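Local coordinates for 4-oxalmesaconate hydratase (Pseudomonas putida, PDB 5CGZ), which hydrates the enol form of oxalomesaconate to 4-carboxy-4-hydroxy-2-oxoadipate, using one zinc ion per subunit, in bacterial gallate degradation, at residues 12-17 / 69-74; 31-36 / 75-80; 5-10 / 108-113; 22-27 / 176-181. One frame throughout, in Å; residues are numbered along the deposited sequence.

Contact 1. Residues 12-17 / 69-74; sequences ADFVWR and AAAEIL. With ZN (zinc ion), chain C.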
# COMPACT_ATOMS: atom_id res chain seq x y z
N ALA A 12 -29.55 -9.62 -5.85
CA ALA A 12 -29.84 -8.18 -5.88
C ALA A 12 -28.63 -7.31 -6.28
O ALA A 12 -28.79 -6.17 -6.72
CB ALA A 12 -30.38 -7.72 -4.53
N ASP A 13 -27.43 -7.85 -6.13
CA ASP A 13 -26.24 -7.05 -6.31
C ASP A 13 -26.12 -6.39 -7.68
O ASP A 13 -25.72 -5.23 -7.77
CB ASP A 13 -25.00 -7.89 -6.02
CG ASP A 13 -24.75 -8.04 -4.54
OD1 ASP A 13 -24.69 -9.18 -4.04
OD2 ASP A 13 -24.61 -6.99 -3.87
N PHE A 14 -26.46 -7.10 -8.75
CA PHE A 14 -26.28 -6.51 -10.07
C PHE A 14 -27.21 -5.32 -10.25
O PHE A 14 -26.93 -4.43 -11.05
CB PHE A 14 -26.47 -7.55 -11.20
CG PHE A 14 -27.92 -7.93 -11.46
CD1 PHE A 14 -28.50 -8.99 -10.78
CD2 PHE A 14 -28.67 -7.26 -12.42
CE1 PHE A 14 -29.83 -9.36 -11.03
CE2 PHE A 14 -29.99 -7.62 -12.68
CZ PHE A 14 -30.57 -8.68 -11.98
N VAL A 15 -28.31 -5.28 -9.50
CA VAL A 15 -29.25 -4.17 -9.62
C VAL A 15 -28.69 -2.91 -8.95
O VAL A 15 -28.61 -1.86 -9.58
CB VAL A 15 -30.64 -4.52 -9.01
CG1 VAL A 15 -31.57 -3.31 -9.07
CG2 VAL A 15 -31.26 -5.70 -9.76
N TRP A 16 -28.26 -3.02 -7.69
CA TRP A 16 -27.69 -1.86 -7.00
C TRP A 16 -26.44 -1.32 -7.68
O TRP A 16 -26.25 -0.10 -7.79
CB TRP A 16 -27.31 -2.19 -5.55
CG TRP A 16 -28.35 -2.87 -4.71
CD1 TRP A 16 -28.24 -4.09 -4.10
CD2 TRP A 16 -29.64 -2.36 -4.35
NE1 TRP A 16 -29.38 -4.37 -3.39
CE2 TRP A 16 -30.26 -3.33 -3.53
CE3 TRP A 16 -30.34 -1.18 -4.63
CZ2 TRP A 16 -31.54 -3.17 -3.00
CZ3 TRP A 16 -31.61 -1.01 -4.11
CH2 TRP A 16 -32.20 -2.00 -3.30
N ARG A 17 -25.58 -2.23 -8.13
CA ARG A 17 -24.19 -1.89 -8.45
C ARG A 17 -23.87 -1.84 -9.94
O ARG A 17 -22.86 -1.27 -10.33
CB ARG A 17 -23.24 -2.91 -7.79
CG ARG A 17 -23.57 -3.12 -6.33
CD ARG A 17 -22.59 -4.00 -5.56
NE ARG A 17 -23.30 -4.40 -4.35
CZ ARG A 17 -23.55 -3.57 -3.34
NH1 ARG A 17 -23.07 -2.33 -3.36
NH2 ARG A 17 -24.24 -3.99 -2.30
N ALA A 69 -37.48 -9.65 -13.01
CA ALA A 69 -38.18 -8.41 -13.32
C ALA A 69 -37.18 -7.28 -13.59
O ALA A 69 -37.32 -6.53 -14.55
CB ALA A 69 -39.14 -8.03 -12.19
N ALA A 70 -36.16 -7.18 -12.74
CA ALA A 70 -35.14 -6.14 -12.91
C ALA A 70 -34.37 -6.33 -14.21
O ALA A 70 -34.13 -5.37 -14.95
CB ALA A 70 -34.17 -6.14 -11.72
N ALA A 71 -33.98 -7.57 -14.49
CA ALA A 71 -33.24 -7.88 -15.71
C ALA A 71 -34.01 -7.46 -16.96
O ALA A 71 -33.43 -6.94 -17.91
CB ALA A 71 -32.90 -9.36 -15.77
N GLU A 72 -35.32 -7.71 -16.94
CA GLU A 72 -36.20 -7.37 -18.06
C GLU A 72 -36.19 -5.87 -18.30
O GLU A 72 -36.03 -5.41 -19.43
CB GLU A 72 -37.63 -7.87 -17.79
CG GLU A 72 -38.55 -7.94 -19.02
CD GLU A 72 -39.42 -6.71 -19.21
OE1 GLU A 72 -39.53 -5.89 -18.27
OE2 GLU A 72 -40.00 -6.55 -20.31
N ILE A 73 -36.34 -5.11 -17.22
CA ILE A 73 -36.31 -3.65 -17.28
C ILE A 73 -34.97 -3.12 -17.80
O ILE A 73 -34.93 -2.19 -18.61
CB ILE A 73 -36.57 -3.03 -15.89
CG1 ILE A 73 -38.03 -3.28 -15.47
CG2 ILE A 73 -36.21 -1.54 -15.88
CD1 ILE A 73 -38.33 -2.90 -14.04
N LEU A 74 -33.87 -3.72 -17.35
CA LEU A 74 -32.54 -3.25 -17.72
C LEU A 74 -32.16 -3.68 -19.14
O LEU A 74 -31.34 -3.03 -19.79
CB LEU A 74 -31.50 -3.75 -16.71
CG LEU A 74 -31.69 -3.26 -15.27
CD1 LEU A 74 -30.75 -4.01 -14.33
CD2 LEU A 74 -31.47 -1.74 -15.17
ZN ZN C . -24.38 -9.26 -2.07
O HOH W 1 -25.29 -7.20 -1.01
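F14 holds CG between its backbone N and carbonyl carbon (chi1 75°), the crowded position, while V15 sets CG2 anti to its carbonyl carbon; from these two starts the side chains meet A70, A71 and L74 on helix 56-74. The F14 ring offers its rim. L74 CD1 comes up at the edge, near the ring plane, 4.0 Å from F14 CE2, and A71 N lies at the same edge, 4.4 Å from F14 CZ. V15 CG2 works in two directions: it touches A70 CB at 3.5 Å, the closest approach of the two segments, and it sits above one face of the F14 ring, offset toward the rim. No hydrogen bond crosses this buried contact; V15 rests on A70, and the F14 rim on A71 and L74. V6 of strand 3-8 also packs on F14, and A185 of helix 179-186 touches both A70 and L74.

One residue before F14, D13 OD1 binds the zinc at 2.0 Å, a site completed by H10, E44, H123 and a water. D13 OD2 is engaged one helical turn on: R17 NE donates to it at 2.9 Å with an angle of 166°, from the anti side and tilted 27° out of the carboxylate plane. R17 NH1 is held in turn by Y199 OH and the E158 carbonyl. The contact with helix 56-74 falls to the apolar F14 and V15, while the D13 carboxylate, with one oxygen on the metal and the other in a salt bridge, is likely to have little freedom to rotate.

Contact 2. Residues 31-36 / 75-80; sequences AMHVVC and GASVEF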
# COMPACT_ATOMS: atom_id res chain seq x y z
N ALA A 31 -25.59 -7.67 -25.96
CA ALA A 31 -26.34 -8.71 -25.27
C ALA A 31 -25.75 -8.85 -23.88
O ALA A 31 -24.70 -9.48 -23.69
CB ALA A 31 -26.29 -10.04 -26.03
N MET A 32 -26.40 -8.21 -22.91
CA MET A 32 -25.92 -8.23 -21.54
C MET A 32 -26.43 -9.48 -20.84
O MET A 32 -27.63 -9.73 -20.81
CB MET A 32 -26.38 -6.98 -20.80
CG MET A 32 -25.81 -5.67 -21.38
SD MET A 32 -24.00 -5.62 -21.38
CE MET A 32 -23.66 -5.91 -19.64
N HIS A 33 -25.51 -10.26 -20.27
CA HIS A 33 -25.88 -11.45 -19.51
C HIS A 33 -25.44 -11.36 -18.05
O HIS A 33 -24.30 -10.99 -17.76
CB HIS A 33 -25.28 -12.71 -20.14
CG HIS A 33 -25.75 -13.98 -19.49
ND1 HIS A 33 -27.08 -14.35 -19.45
CD2 HIS A 33 -25.07 -14.95 -18.84
CE1 HIS A 33 -27.20 -15.50 -18.80
NE2 HIS A 33 -25.99 -15.89 -18.42
N VAL A 34 -26.34 -11.72 -17.15
CA VAL A 34 -26.06 -11.71 -15.72
C VAL A 34 -26.08 -13.12 -15.15
O VAL A 34 -27.04 -13.88 -15.35
CB VAL A 34 -27.09 -10.84 -14.96
CG1 VAL A 34 -26.86 -10.89 -13.45
CG2 VAL A 34 -27.04 -9.41 -15.46
N VAL A 35 -25.01 -13.49 -14.45
CA VAL A 35 -25.01 -14.69 -13.62
C VAL A 35 -25.16 -14.29 -12.15
O VAL A 35 -24.32 -13.56 -11.62
CB VAL A 35 -23.73 -15.53 -13.77
CG1 VAL A 35 -23.73 -16.67 -12.76
CG2 VAL A 35 -23.59 -16.06 -15.19
N CYS A 36 -26.23 -14.76 -11.51
CA CYS A 36 -26.39 -14.64 -10.06
C CYS A 36 -25.98 -15.95 -9.40
O CYS A 36 -26.67 -16.96 -9.55
CB CYS A 36 -27.83 -14.31 -9.69
SG CYS A 36 -28.44 -12.76 -10.36
N GLY A 75 -32.76 -4.76 -19.62
CA GLY A 75 -32.44 -5.28 -20.94
C GLY A 75 -31.34 -6.35 -20.91
O GLY A 75 -30.52 -6.42 -21.83
N ALA A 76 -31.32 -7.17 -19.87
CA ALA A 76 -30.33 -8.23 -19.76
C ALA A 76 -30.99 -9.59 -19.65
O ALA A 76 -32.14 -9.68 -19.22
CB ALA A 76 -29.43 -8.02 -18.55
N SER A 77 -30.27 -10.64 -20.02
CA SER A 77 -30.70 -11.98 -19.65
C SER A 77 -30.04 -12.32 -18.32
O SER A 77 -29.03 -11.72 -17.95
CB SER A 77 -30.32 -13.00 -20.73
OG SER A 77 -28.93 -13.01 -20.96
N VAL A 78 -30.62 -13.26 -17.58
CA VAL A 78 -30.08 -13.63 -16.27
C VAL A 78 -30.23 -15.13 -16.01
O VAL A 78 -31.23 -15.74 -16.39
CB VAL A 78 -30.78 -12.84 -15.14
CG1 VAL A 78 -32.28 -13.07 -15.18
CG2 VAL A 78 -30.20 -13.21 -13.77
N GLU A 79 -29.21 -15.73 -15.40
CA GLU A 79 -29.31 -17.12 -14.98
C GLU A 79 -28.88 -17.24 -13.53
O GLU A 79 -28.18 -16.36 -13.01
CB GLU A 79 -28.48 -18.04 -15.88
CG GLU A 79 -26.99 -17.94 -15.69
CD GLU A 79 -26.22 -18.82 -16.67
OE1 GLU A 79 -25.66 -18.28 -17.66
OE2 GLU A 79 -26.17 -20.04 -16.45
N PHE A 80 -29.30 -18.33 -12.88
CA PHE A 80 -29.10 -18.50 -11.45
C PHE A 80 -28.37 -19.81 -11.13
O PHE A 80 -28.92 -20.88 -11.36
CB PHE A 80 -30.47 -18.46 -10.75
CG PHE A 80 -31.26 -17.22 -11.06
CD1 PHE A 80 -31.05 -16.05 -10.33
CD2 PHE A 80 -32.19 -17.21 -12.09
CE1 PHE A 80 -31.77 -14.90 -10.62
CE2 PHE A 80 -32.91 -16.07 -12.38
CZ PHE A 80 -32.70 -14.91 -11.64
O HOH W 2 -28.09 -11.94 -23.27
O HOH W 3 -28.85 -7.37 -23.53
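H33 bridges two residues of the neighbouring strand through both nitrogens of its ring. ND1 and S77 OG share a hydrogen bond of 2.7 Å, in which either may be the donor, and NE2 donates to E79 OE1 at 2.5 Å. This second bond lies near the ring plane and uses the anti lone pair of OE1, with ring and carboxylate turned 64° apart. Both partners meet the ring at its edge. An alanine here would probably leave S77 OG and E79 OE1 without the group that ties them together, and the E79 carboxylate freer to turn. Around these three lies a second shell: R104 of helix 92-105 forms a salt bridge with E79 OE1, a water binds S77 OG, and V35 CG2 lies alongside E79 CG at 3.9 Å.

On the other face of these two strands the contacts are apolar. A76 CB lies 3.9 Å from M32 CB, V34 CG1 meets V78 CG2 at 4.1 Å, and C36 CB reaches F80 CD1 at 3.7 Å, its sulfur placed obliquely to the ring. F14 covers V34 and C36 from this side. S77 N, V34 N, E79 N and C36 N bond to M32 O, S77 O, V34 O and E79 O. G75, with positive phi, is the C-prime residue of a Schellman motif that ends helix 56-74. Parallel pairing of strands 31-36 and 76-80 across that helix is a beta-alpha-beta crossover of the Rossmann fold, with 76-80 outermost within this chain.

Contact 3. Residues 5-10 / 108-113; sequences LVVSAH and EFVLSH. With ZN (zinc ion), chain C.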
# COMPACT_ATOMS: atom_id res chain seq x y z
N LEU A 5 -20.74 -9.46 -19.59
CA LEU A 5 -21.10 -10.36 -18.51
C LEU A 5 -21.04 -9.67 -17.15
O LEU A 5 -20.10 -8.92 -16.86
CB LEU A 5 -20.16 -11.58 -18.52
CG LEU A 5 -20.34 -12.59 -17.38
CD1 LEU A 5 -21.69 -13.31 -17.53
CD2 LEU A 5 -19.18 -13.59 -17.35
N VAL A 6 -22.04 -9.95 -16.32
CA VAL A 6 -22.03 -9.47 -14.95
C VAL A 6 -22.09 -10.69 -14.03
O VAL A 6 -22.98 -11.53 -14.17
CB VAL A 6 -23.21 -8.51 -14.67
CG1 VAL A 6 -23.22 -8.07 -13.20
CG2 VAL A 6 -23.12 -7.32 -15.60
N VAL A 7 -21.14 -10.80 -13.11
CA VAL A 7 -21.17 -11.89 -12.12
C VAL A 7 -21.52 -11.35 -10.73
O VAL A 7 -20.72 -10.67 -10.08
CB VAL A 7 -19.84 -12.64 -12.06
CG1 VAL A 7 -19.95 -13.81 -11.08
CG2 VAL A 7 -19.47 -13.14 -13.44
N SER A 8 -22.73 -11.67 -10.30
CA SER A 8 -23.34 -11.15 -9.08
C SER A 8 -23.35 -12.22 -7.99
O SER A 8 -23.86 -13.32 -8.21
CB SER A 8 -24.76 -10.68 -9.42
OG SER A 8 -25.41 -10.07 -8.33
N ALA A 9 -22.77 -11.94 -6.82
CA ALA A 9 -22.73 -12.96 -5.76
C ALA A 9 -24.14 -13.34 -5.29
O ALA A 9 -24.47 -14.52 -5.13
CB ALA A 9 -21.91 -12.48 -4.57
N HIS A 10 -24.95 -12.32 -5.06
CA HIS A 10 -26.32 -12.48 -4.62
C HIS A 10 -27.21 -11.83 -5.67
O HIS A 10 -26.76 -10.91 -6.37
CB HIS A 10 -26.51 -11.84 -3.25
CG HIS A 10 -25.44 -12.21 -2.27
ND1 HIS A 10 -24.51 -11.30 -1.80
CD2 HIS A 10 -25.12 -13.40 -1.71
CE1 HIS A 10 -23.68 -11.91 -0.97
NE2 HIS A 10 -24.03 -13.19 -0.90
N GLU A 108 -17.33 -8.92 -23.90
CA GLU A 108 -16.32 -7.90 -24.18
C GLU A 108 -15.75 -7.33 -22.89
O GLU A 108 -14.65 -6.78 -22.89
CB GLU A 108 -16.90 -6.76 -25.01
CG GLU A 108 -17.09 -7.10 -26.48
CD GLU A 108 -17.56 -5.90 -27.28
OE1 GLU A 108 -17.40 -4.74 -26.81
OE2 GLU A 108 -18.11 -6.11 -28.38
N PHE A 109 -16.53 -7.42 -21.82
CA PHE A 109 -16.05 -7.00 -20.51
C PHE A 109 -16.86 -7.70 -19.43
O PHE A 109 -17.92 -8.27 -19.71
CB PHE A 109 -16.11 -5.47 -20.35
CG PHE A 109 -17.51 -4.89 -20.38
CD1 PHE A 109 -18.26 -4.79 -19.21
CD2 PHE A 109 -18.05 -4.40 -21.56
CE1 PHE A 109 -19.55 -4.24 -19.23
CE2 PHE A 109 -19.33 -3.85 -21.59
CZ PHE A 109 -20.08 -3.78 -20.42
N VAL A 110 -16.33 -7.69 -18.21
CA VAL A 110 -16.97 -8.36 -17.08
C VAL A 110 -17.09 -7.41 -15.88
O VAL A 110 -16.14 -6.69 -15.56
CB VAL A 110 -16.17 -9.60 -16.65
CG1 VAL A 110 -16.95 -10.40 -15.60
CG2 VAL A 110 -15.86 -10.46 -17.86
N LEU A 111 -18.25 -7.41 -15.23
CA LEU A 111 -18.42 -6.65 -14.00
C LEU A 111 -18.64 -7.61 -12.83
O LEU A 111 -19.43 -8.56 -12.94
CB LEU A 111 -19.61 -5.70 -14.11
CG LEU A 111 -19.70 -4.80 -15.34
CD1 LEU A 111 -20.86 -3.83 -15.19
CD2 LEU A 111 -18.40 -4.05 -15.53
N SER A 112 -17.94 -7.40 -11.72
CA SER A 112 -18.21 -8.18 -10.52
C SER A 112 -17.80 -7.38 -9.28
O SER A 112 -17.63 -6.16 -9.37
CB SER A 112 -17.49 -9.54 -10.58
OG SER A 112 -18.02 -10.44 -9.62
N HIS A 113 -17.65 -8.06 -8.14
CA HIS A 113 -17.44 -7.39 -6.84
C HIS A 113 -15.98 -7.00 -6.56
O HIS A 113 -15.07 -7.51 -7.20
CB HIS A 113 -17.93 -8.28 -5.70
CG HIS A 113 -19.39 -8.61 -5.75
ND1 HIS A 113 -20.34 -7.91 -5.03
CD2 HIS A 113 -20.07 -9.57 -6.42
CE1 HIS A 113 -21.53 -8.42 -5.26
NE2 HIS A 113 -21.39 -9.44 -6.10
ZN ZN C . -24.38 -9.26 -2.07
O HOH W 1 -25.29 -7.20 -1.01
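V6 and L111 meet on one face of the sheet, V6 CG2 lying 4.1 Å from L111 CB. On the other face V110 CG1 is shared: L5 CD2 and V7 CG2 each stand 4.3 Å from it. F14 and F157 pack on V6, and L239 of a second subunit reaches L111, so helix 13-27, strand 154-157 and the neighbouring chain all pack on the V6-L111 face. Between the two faces run the bonds of a parallel pair: L5 N to F109 O, L111 N to L5 O, and V7 N to L111 O at 2.8 Å.

Strands 3-8 and 110-112 are central neighbours in the Rossmann-fold sheet, at the point where strand order reverses (3-2-1-4). In such folds the loops leaving the C-terminal ends of these two strands frame the active-site crevice, and here the first of them carries the zinc ligand H10.

Toward that end polar side chains take over from backbone bonds. S112 sets OG anti to its backbone N (chi1 -164°) and donates to V7 O at 2.7 Å, 21° from the carbonyl plane. Next, H113 NE2 accepts the N-H of A9 at 2.9 Å with an angle of 170°, while A9 CB sits 3.4 Å from the same nitrogen. A9 CB also lies over the centre of one face of the H10 ring. S8 OG donates to H10 O. H10 ND1 binds the zinc at 2.1 Å, its NE2 is hydrogen-bonded to D122, and H123, another zinc ligand, stacks on the H113 ring.

Contact 4. Residues 22-27 / 176-181; sequences IALHAE and TSVWDK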
# COMPACT_ATOMS: atom_id res chain seq x y z
N ILE A 22 -25.49 -2.01 -17.20
CA ILE A 22 -26.25 -2.99 -17.98
C ILE A 22 -27.18 -2.30 -18.99
O ILE A 22 -27.12 -2.58 -20.20
CB ILE A 22 -27.06 -3.94 -17.06
CG1 ILE A 22 -26.09 -4.82 -16.25
CG2 ILE A 22 -28.01 -4.80 -17.89
CD1 ILE A 22 -26.74 -5.63 -15.14
N ALA A 23 -28.00 -1.38 -18.49
CA ALA A 23 -28.95 -0.66 -19.34
C ALA A 23 -28.23 0.16 -20.41
O ALA A 23 -28.68 0.22 -21.56
CB ALA A 23 -29.85 0.25 -18.50
N LEU A 24 -27.12 0.78 -20.03
CA LEU A 24 -26.39 1.64 -20.96
C LEU A 24 -25.82 0.83 -22.13
O LEU A 24 -25.97 1.20 -23.30
CB LEU A 24 -25.26 2.41 -20.24
CG LEU A 24 -24.57 3.50 -21.07
CD1 LEU A 24 -25.52 4.66 -21.37
CD2 LEU A 24 -23.29 4.01 -20.41
N HIS A 25 -25.15 -0.28 -21.83
CA HIS A 25 -24.54 -1.06 -22.90
C HIS A 25 -25.59 -1.82 -23.73
O HIS A 25 -25.39 -2.03 -24.93
CB HIS A 25 -23.48 -2.01 -22.33
CG HIS A 25 -22.24 -1.31 -21.86
ND1 HIS A 25 -22.14 -0.74 -20.61
CD2 HIS A 25 -21.06 -1.06 -22.49
CE1 HIS A 25 -20.94 -0.18 -20.49
NE2 HIS A 25 -20.27 -0.36 -21.61
N ALA A 26 -26.69 -2.22 -23.11
CA ALA A 26 -27.78 -2.83 -23.86
C ALA A 26 -28.25 -1.88 -24.98
O ALA A 26 -28.50 -2.31 -26.12
CB ALA A 26 -28.94 -3.19 -22.93
N GLU A 27 -28.34 -0.59 -24.67
CA GLU A 27 -28.77 0.40 -25.66
C GLU A 27 -27.71 0.61 -26.72
O GLU A 27 -28.00 1.14 -27.80
CB GLU A 27 -29.14 1.72 -24.98
CG GLU A 27 -30.36 1.59 -24.08
CD GLU A 27 -30.89 2.94 -23.60
OE1 GLU A 27 -30.27 3.98 -23.91
OE2 GLU A 27 -31.93 2.95 -22.91
N THR A 176 -26.28 8.72 -16.92
CA THR A 176 -27.35 9.71 -16.90
C THR A 176 -28.51 9.35 -17.85
O THR A 176 -29.68 9.48 -17.50
CB THR A 176 -26.81 11.10 -17.26
OG1 THR A 176 -25.82 11.50 -16.29
CG2 THR A 176 -27.95 12.11 -17.30
N SER A 177 -28.17 8.86 -19.04
CA SER A 177 -29.19 8.56 -20.06
C SER A 177 -30.03 7.33 -19.74
O SER A 177 -31.05 7.11 -20.38
CB SER A 177 -28.53 8.38 -21.43
OG SER A 177 -27.70 7.23 -21.45
N VAL A 178 -29.64 6.54 -18.75
CA VAL A 178 -30.45 5.37 -18.40
C VAL A 178 -30.84 5.34 -16.93
O VAL A 178 -31.25 4.29 -16.42
CB VAL A 178 -29.73 4.04 -18.74
CG1 VAL A 178 -29.58 3.89 -20.25
CG2 VAL A 178 -28.37 3.95 -18.02
N TRP A 179 -30.73 6.47 -16.24
CA TRP A 179 -31.04 6.45 -14.81
C TRP A 179 -32.47 5.95 -14.54
O TRP A 179 -32.69 5.19 -13.60
CB TRP A 179 -30.85 7.83 -14.16
CG TRP A 179 -31.33 7.80 -12.74
CD1 TRP A 179 -32.46 8.38 -12.25
CD2 TRP A 179 -30.74 7.06 -11.66
NE1 TRP A 179 -32.60 8.08 -10.91
CE2 TRP A 179 -31.56 7.27 -10.52
CE3 TRP A 179 -29.60 6.26 -11.53
CZ2 TRP A 179 -31.27 6.71 -9.28
CZ3 TRP A 179 -29.31 5.70 -10.30
CH2 TRP A 179 -30.15 5.92 -9.19
N ASP A 180 -33.43 6.34 -15.38
CA ASP A 180 -34.82 5.93 -15.15
C ASP A 180 -34.96 4.41 -15.15
O ASP A 180 -35.71 3.85 -14.35
CB ASP A 180 -35.76 6.54 -16.19
CG ASP A 180 -35.94 8.04 -16.01
OD1 ASP A 180 -35.57 8.58 -14.94
OD2 ASP A 180 -36.47 8.69 -16.94
N LYS A 181 -34.24 3.75 -16.05
CA LYS A 181 -34.24 2.30 -16.09
C LYS A 181 -33.59 1.72 -14.84
O LYS A 181 -34.14 0.81 -14.22
CB LYS A 181 -33.52 1.79 -17.35
CG LYS A 181 -34.36 1.91 -18.61
CD LYS A 181 -33.58 1.44 -19.84
CE LYS A 181 -34.48 1.40 -21.08
NZ LYS A 181 -33.71 0.96 -22.28
O HOH W 4 -31.46 -0.92 -21.93
O HOH W 5 -32.96 4.99 -21.74
O HOH W 6 -28.17 5.44 -23.54
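E27 and K181 reach toward each other tip to tip, K181 NZ donating to E27 OE2 in a salt bridge of 2.7 Å that uses the anti lone pair of the oxygen. Each side chain sets CG anti to its own carbonyl carbon (chi1 -66° in E27) and runs extended from there. V178 passes beside E27 in the opposite direction, its CG1, anti to the carbonyl carbon, 3.7 Å from E27 OE2, while its CG2, between backbone N and carbonyl carbon, meets A23 and L24. A23 CB meets V178 CB at 3.8 Å and K181 CD at 4.1 Å.

The last turns of helix 13-27, from the Rossmann-fold core, here pack against the start of helix 179-186, with V178 at its N-cap position. On another side of helix 13-27, H25 NE2 is hydrogen-bonded to the backbone N of L239 of a second subunit.

L24 carries CG anti to its backbone N (chi1 -171°); a chi2 of 68° then sets CD1 3.4 Å from S177 OG. Three waters bridge the segments on their polar side. One donates to E27 OE2 and S177 O, another joins E27 OE1 to S177 OG, and a third accepts from K181 NZ while donating to A23 O. An alanine in place of K181 would keep the CB contact with A23 but would probably leave the E27 carboxylate without its positive mate and freer to swing.

How the contacts relate
From the N terminus, strand 3-8 opens the loop that contact 3 closes at 108-113; contacts 1 and 2 both lie within it. These two cross each other, since helix 13-27 precedes strand 31-36 and helix 56-74 precedes strand 76-80: one contact joins the helices, the other the strands, and A71 O with A76 N links them. Contact 4 closes the longest loop, from the end of helix 13-27 to helix 179-186. It encloses contact 2 and crosses contacts 1 and 3. Contacts 2 and 3 meet in the sheet, where strand 31-36 lies beside 3-8. Contacts 1 and 3 share the zinc, and contacts 1 and 4 share helix 13-27.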